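Local atomic coordinates of transglutaminase-like enzymes, putative cysteine protease (Cytophaga hutchinsonii, PDB entry 3ISR), a protein that is probably a cysteine protease or related hydrolase of the transglutaminase-like superfamily. Residues C192-T203 with H215-W226. Sequence-based numbering, arbitrary orientation.
Sequences CRALSIPARYFT and HACFEAYIGGNW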
loop_
_atom_site.group_PDB
_atom_site.type_symbol
_atom_site.label_atom_id
_atom_site.label_comp_id
_atom_site.label_asym_id
_atom_site.label_seq_id
_atom_site.Cartn_x
_atom_site.Cartn_y
_atom_site.Cartn_z
ATOM N N CYS B 192 14.251 5.750 -13.304
ATOM C CA CYS B 192 14.546 6.129 -14.703
ATOM C C CYS B 192 13.281 6.365 -15.508
ATOM O O CYS B 192 13.136 7.393 -16.163
ATOM C CB CYS B 192 15.322 5.041 -15.417
ATOM S SG CYS B 192 17.045 4.964 -14.976
ATOM N N ARG B 193 12.371 5.391 -15.489
ATOM C CA ARG B 193 11.138 5.549 -16.251
ATOM C C ARG B 193 10.337 6.758 -15.782
ATOM O O ARG B 193 9.663 7.414 -16.586
ATOM C CB ARG B 193 10.263 4.301 -16.143
ATOM C CG ARG B 193 10.876 3.086 -16.800
ATOM C CD ARG B 193 9.874 1.927 -16.822
ATOM N NE ARG B 193 10.546 0.713 -17.295
ATOM C CZ ARG B 193 10.258 -0.509 -16.876
ATOM N NH1 ARG B 193 9.260 -0.690 -15.996
ATOM N NH2 ARG B 193 10.972 -1.541 -17.329
ATOM N N ALA B 194 10.399 7.047 -14.487
ATOM C CA ALA B 194 9.650 8.187 -13.930
ATOM C C ALA B 194 10.130 9.492 -14.558
ATOM O O ALA B 194 9.378 10.477 -14.637
ATOM C CB ALA B 194 9.820 8.214 -12.410
ATOM N N LEU B 195 11.386 9.490 -15.006
ATOM C CA LEU B 195 12.016 10.644 -15.679
ATOM C C LEU B 195 12.036 10.525 -17.206
ATOM O O LEU B 195 12.794 11.237 -17.881
ATOM C CB LEU B 195 13.453 10.852 -15.158
ATOM C CG LEU B 195 13.582 11.164 -13.661
ATOM C CD1 LEU B 195 15.006 10.903 -13.164
ATOM C CD2 LEU B 195 13.119 12.589 -13.343
ATOM N N SER B 196 11.202 9.639 -17.749
ATOM C CA SER B 196 11.097 9.409 -19.207
ATOM C C SER B 196 12.390 8.878 -19.831
ATOM O O SER B 196 12.744 9.236 -20.956
ATOM C CB SER B 196 10.629 10.668 -19.957
ATOM O OG SER B 196 9.462 11.204 -19.355
ATOM N N ILE B 197 13.089 8.012 -19.105
ATOM C CA ILE B 197 14.291 7.369 -19.642
ATOM C C ILE B 197 13.971 5.872 -19.731
ATOM O O ILE B 197 13.621 5.267 -18.717
ATOM C CB ILE B 197 15.504 7.609 -18.699
ATOM C CG1 ILE B 197 15.781 9.104 -18.558
ATOM C CG2 ILE B 197 16.788 6.882 -19.201
ATOM C CD1 ILE B 197 16.666 9.444 -17.344
ATOM N N PRO B 198 14.066 5.266 -20.932
ATOM C CA PRO B 198 13.716 3.851 -20.983
ATOM C C PRO B 198 14.686 3.019 -20.154
ATOM O O PRO B 198 15.882 3.295 -20.142
ATOM C CB PRO B 198 13.814 3.491 -22.477
ATOM C CG PRO B 198 13.827 4.827 -23.212
ATOM C CD PRO B 198 14.449 5.807 -22.247
ATOM N N ALA B 199 14.172 2.027 -19.432
ATOM C CA ALA B 199 15.059 1.193 -18.601
ATOM C C ALA B 199 14.529 -0.216 -18.537
ATOM O O ALA B 199 13.320 -0.420 -18.622
ATOM C CB ALA B 199 15.183 1.772 -17.207
ATOM N N ARG B 200 15.428 -1.193 -18.395
ATOM C CA ARG B 200 14.991 -2.569 -18.349
ATOM C C ARG B 200 15.797 -3.359 -17.305
ATOM O O ARG B 200 16.879 -2.947 -16.888
ATOM C CB ARG B 200 15.100 -3.225 -19.735
ATOM C CG ARG B 200 16.572 -3.368 -20.238
ATOM C CD ARG B 200 16.632 -3.903 -21.669
ATOM N NE ARG B 200 18.003 -4.283 -22.008
ATOM C CZ ARG B 200 18.416 -4.631 -23.220
ATOM N NH1 ARG B 200 17.570 -4.658 -24.250
ATOM N NH2 ARG B 200 19.688 -4.967 -23.407
ATOM N N TYR B 201 15.247 -4.493 -16.922
ATOM C CA TYR B 201 15.825 -5.365 -15.918
ATOM C C TYR B 201 16.840 -6.317 -16.568
ATOM O O TYR B 201 16.598 -6.835 -17.659
ATOM C CB TYR B 201 14.655 -6.142 -15.332
ATOM C CG TYR B 201 14.921 -7.007 -14.130
ATOM C CD1 TYR B 201 15.076 -6.440 -12.870
ATOM C CD2 TYR B 201 14.910 -8.401 -14.244
ATOM C CE1 TYR B 201 15.256 -7.239 -11.741
ATOM C CE2 TYR B 201 15.105 -9.214 -13.123
ATOM C CZ TYR B 201 15.279 -8.608 -11.877
ATOM O OH TYR B 201 15.456 -9.363 -10.747
ATOM N N PHE B 202 17.962 -6.544 -15.882
ATOM C CA PHE B 202 19.052 -7.394 -16.386
ATOM C C PHE B 202 19.376 -8.437 -15.309
ATOM O O PHE B 202 19.589 -8.086 -14.155
ATOM C CB PHE B 202 20.273 -6.498 -16.679
ATOM C CG PHE B 202 21.540 -7.253 -17.118
ATOM C CD1 PHE B 202 21.990 -7.171 -18.425
ATOM C CD2 PHE B 202 22.276 -7.998 -16.209
ATOM C CE1 PHE B 202 23.168 -7.847 -18.836
ATOM C CE2 PHE B 202 23.455 -8.678 -16.603
ATOM C CZ PHE B 202 23.889 -8.587 -17.927
ATOM N N THR B 203 19.392 -9.712 -15.682
ATOM C CA THR B 203 19.871 -10.763 -14.766
ATOM C C THR B 203 21.095 -11.434 -15.354
ATOM O O THR B 203 21.204 -11.555 -16.568
ATOM C CB THR B 203 18.812 -11.821 -14.467
ATOM O OG1 THR B 203 18.370 -12.437 -15.693
ATOM C CG2 THR B 203 17.610 -11.165 -13.786
ATOM N N HIS B 215 22.639 -12.570 -10.186
ATOM C CA HIS B 215 22.716 -11.158 -9.920
ATOM C C HIS B 215 21.682 -10.446 -10.759
ATOM O O HIS B 215 21.329 -10.925 -11.831
ATOM C CB HIS B 215 24.115 -10.624 -10.232
ATOM C CG HIS B 215 24.375 -9.273 -9.650
ATOM N ND1 HIS B 215 24.255 -9.015 -8.304
ATOM C CD2 HIS B 215 24.739 -8.108 -10.227
ATOM C CE1 HIS B 215 24.542 -7.748 -8.072
ATOM N NE2 HIS B 215 24.836 -7.173 -9.225
ATOM N N ALA B 216 21.188 -9.327 -10.258
ATOM C CA ALA B 216 20.243 -8.499 -11.011
ATOM C C ALA B 216 20.674 -7.043 -10.984
ATOM O O ALA B 216 21.072 -6.540 -9.941
ATOM C CB ALA B 216 18.807 -8.652 -10.426
ATOM N N CYS B 217 20.595 -6.370 -12.134
ATOM C CA CYS B 217 20.786 -4.941 -12.190
ATOM C C CYS B 217 19.921 -4.364 -13.305
ATOM O O CYS B 217 18.876 -4.932 -13.645
ATOM C CB CYS B 217 22.258 -4.570 -12.312
ATOM S SG CYS B 217 23.101 -5.411 -13.637
ATOM N N PHE B 218 20.299 -3.216 -13.843
ATOM C CA PHE B 218 19.441 -2.617 -14.855
ATOM C C PHE B 218 20.227 -1.925 -15.956
ATOM O O PHE B 218 21.431 -1.660 -15.797
ATOM C CB PHE B 218 18.395 -1.683 -14.210
ATOM C CG PHE B 218 18.938 -0.355 -13.727
ATOM C CD1 PHE B 218 18.804 0.793 -14.508
ATOM C CD2 PHE B 218 19.514 -0.236 -12.468
ATOM C CE1 PHE B 218 19.301 2.030 -14.044
ATOM C CE2 PHE B 218 20.003 0.963 -12.011
ATOM C CZ PHE B 218 19.884 2.102 -12.779
ATOM N N GLU B 219 19.550 -1.649 -17.070
ATOM C CA GLU B 219 20.158 -0.941 -18.182
ATOM C C GLU B 219 19.233 0.185 -18.569
ATOM O O GLU B 219 18.024 0.038 -18.488
ATOM C CB GLU B 219 20.376 -1.878 -19.373
ATOM C CG GLU B 219 21.384 -3.024 -19.092
ATOM C CD GLU B 219 21.435 -4.036 -20.230
ATOM O OE1 GLU B 219 20.357 -4.485 -20.673
ATOM O OE2 GLU B 219 22.548 -4.394 -20.687
ATOM N N ALA B 220 19.810 1.334 -18.892
ATOM C CA ALA B 220 19.036 2.479 -19.352
ATOM C C ALA B 220 19.400 2.744 -20.796
ATOM O O ALA B 220 20.562 2.591 -21.183
ATOM C CB ALA B 220 19.337 3.715 -18.504
ATOM N N TYR B 221 18.431 3.198 -21.584
ATOM C CA TYR B 221 18.700 3.441 -22.994
ATOM C C TYR B 221 19.086 4.886 -23.162
ATOM O O TYR B 221 18.241 5.782 -23.031
ATOM C CB TYR B 221 17.476 3.105 -23.834
ATOM C CG TYR B 221 17.727 3.061 -25.317
ATOM C CD1 TYR B 221 18.305 1.929 -25.914
ATOM C CD2 TYR B 221 17.357 4.126 -26.133
ATOM C CE1 TYR B 221 18.523 1.865 -27.299
ATOM C CE2 TYR B 221 17.562 4.063 -27.531
ATOM C CZ TYR B 221 18.136 2.929 -28.092
ATOM O OH TYR B 221 18.338 2.860 -29.457
ATOM N N ILE B 222 20.368 5.108 -23.436
ATOM C CA ILE B 222 20.946 6.443 -23.446
ATOM C C ILE B 222 21.752 6.612 -24.719
ATOM O O ILE B 222 22.702 5.854 -24.969
ATOM C CB ILE B 222 21.919 6.678 -22.251
ATOM C CG1 ILE B 222 21.239 6.371 -20.906
ATOM C CG2 ILE B 222 22.451 8.117 -22.287
ATOM C CD1 ILE B 222 22.208 6.284 -19.731
ATOM N N GLY B 223 21.367 7.599 -25.519
ATOM C CA GLY B 223 22.082 7.897 -26.763
ATOM C C GLY B 223 22.123 6.715 -27.707
ATOM O O GLY B 223 23.112 6.515 -28.411
ATOM N N GLY B 224 21.056 5.924 -27.726
ATOM C CA GLY B 224 20.962 4.827 -28.685
ATOM C C GLY B 224 21.563 3.500 -28.228
ATOM O O GLY B 224 21.582 2.530 -28.983
ATOM N N ASN B 225 22.022 3.454 -26.983
ATOM C CA ASN B 225 22.639 2.256 -26.439
ATOM C C ASN B 225 22.067 1.912 -25.090
ATOM O O ASN B 225 21.812 2.806 -24.297
ATOM C CB ASN B 225 24.142 2.471 -26.269
ATOM C CG ASN B 225 24.836 2.741 -27.591
ATOM O OD1 ASN B 225 25.395 3.813 -27.799
ATOM N ND2 ASN B 225 24.790 1.772 -28.494
ATOM N N TRP B 226 21.930 0.616 -24.810
ATOM C CA TRP B 226 21.576 0.163 -23.459
ATOM C C TRP B 226 22.844 0.208 -22.601
ATOM O O TRP B 226 23.830 -0.480 -22.909
ATOM C CB TRP B 226 20.997 -1.256 -23.500
ATOM C CG TRP B 226 19.651 -1.310 -24.081
ATOM C CD1 TRP B 226 19.311 -1.733 -25.337
ATOM C CD2 TRP B 226 18.425 -0.897 -23.446
ATOM N NE1 TRP B 226 17.943 -1.616 -25.520
ATOM C CE2 TRP B 226 17.382 -1.107 -24.374
ATOM C CE3 TRP B 226 18.116 -0.380 -22.178
ATOM C CZ2 TRP B 226 16.032 -0.828 -24.072
ATOM C CZ3 TRP B 226 16.763 -0.086 -21.877
ATOM C CH2 TRP B 226 15.749 -0.310 -22.825
#
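The antiparallel β hairpin of strands 199-206 and 215-222 is held here by paired backbone bonds and, on one face, by Arg200 meeting Glu219 and Trp226. Arg200 N gives to Glu219 O at 2.9 Å and Glu219 N to Arg200 O at 3.0 Å, identifying a hydrogen-bonded pair; Phe202 and Cys217 form the next. With CG between the backbone N and carbonyl carbon (chi1 66°) and an extended chain beyond, Arg200 runs over the indole: CD sits 3.6 Å from the centroid of the Trp226 six-membered ring, a CH-pi contact, and CZ 3.6 Å from that of the five-membered ring. The planes differ by 10°, evidence of a flat cation-pi stack. Glu219 OE1 lies in the guanidinium plane and takes both Arg200 NE (2.7 Å) and Arg200 NH2 (2.9 Å), so stack and salt bridge together fix the guanidinium's rotation. Were Arg200 replaced by an alanine, the Glu219 carboxylate would probably be left without its mate and the indole face uncovered. Beyond the salt bridge, Phe202 CD2 meets Cys217 SG at 3.7 Å, obliquely to the ring. On the other face, Cys192 SG touches Phe218 CE1 at 3.8 Å, joining helix 181-194 to the sheet. At the start of strand 215-222, His215 bonds Asp230 through NE2, consistent with the Cys-His-Asp arrangement of the transglutaminase-like fold, whose helix packs against such an antiparallel sheet.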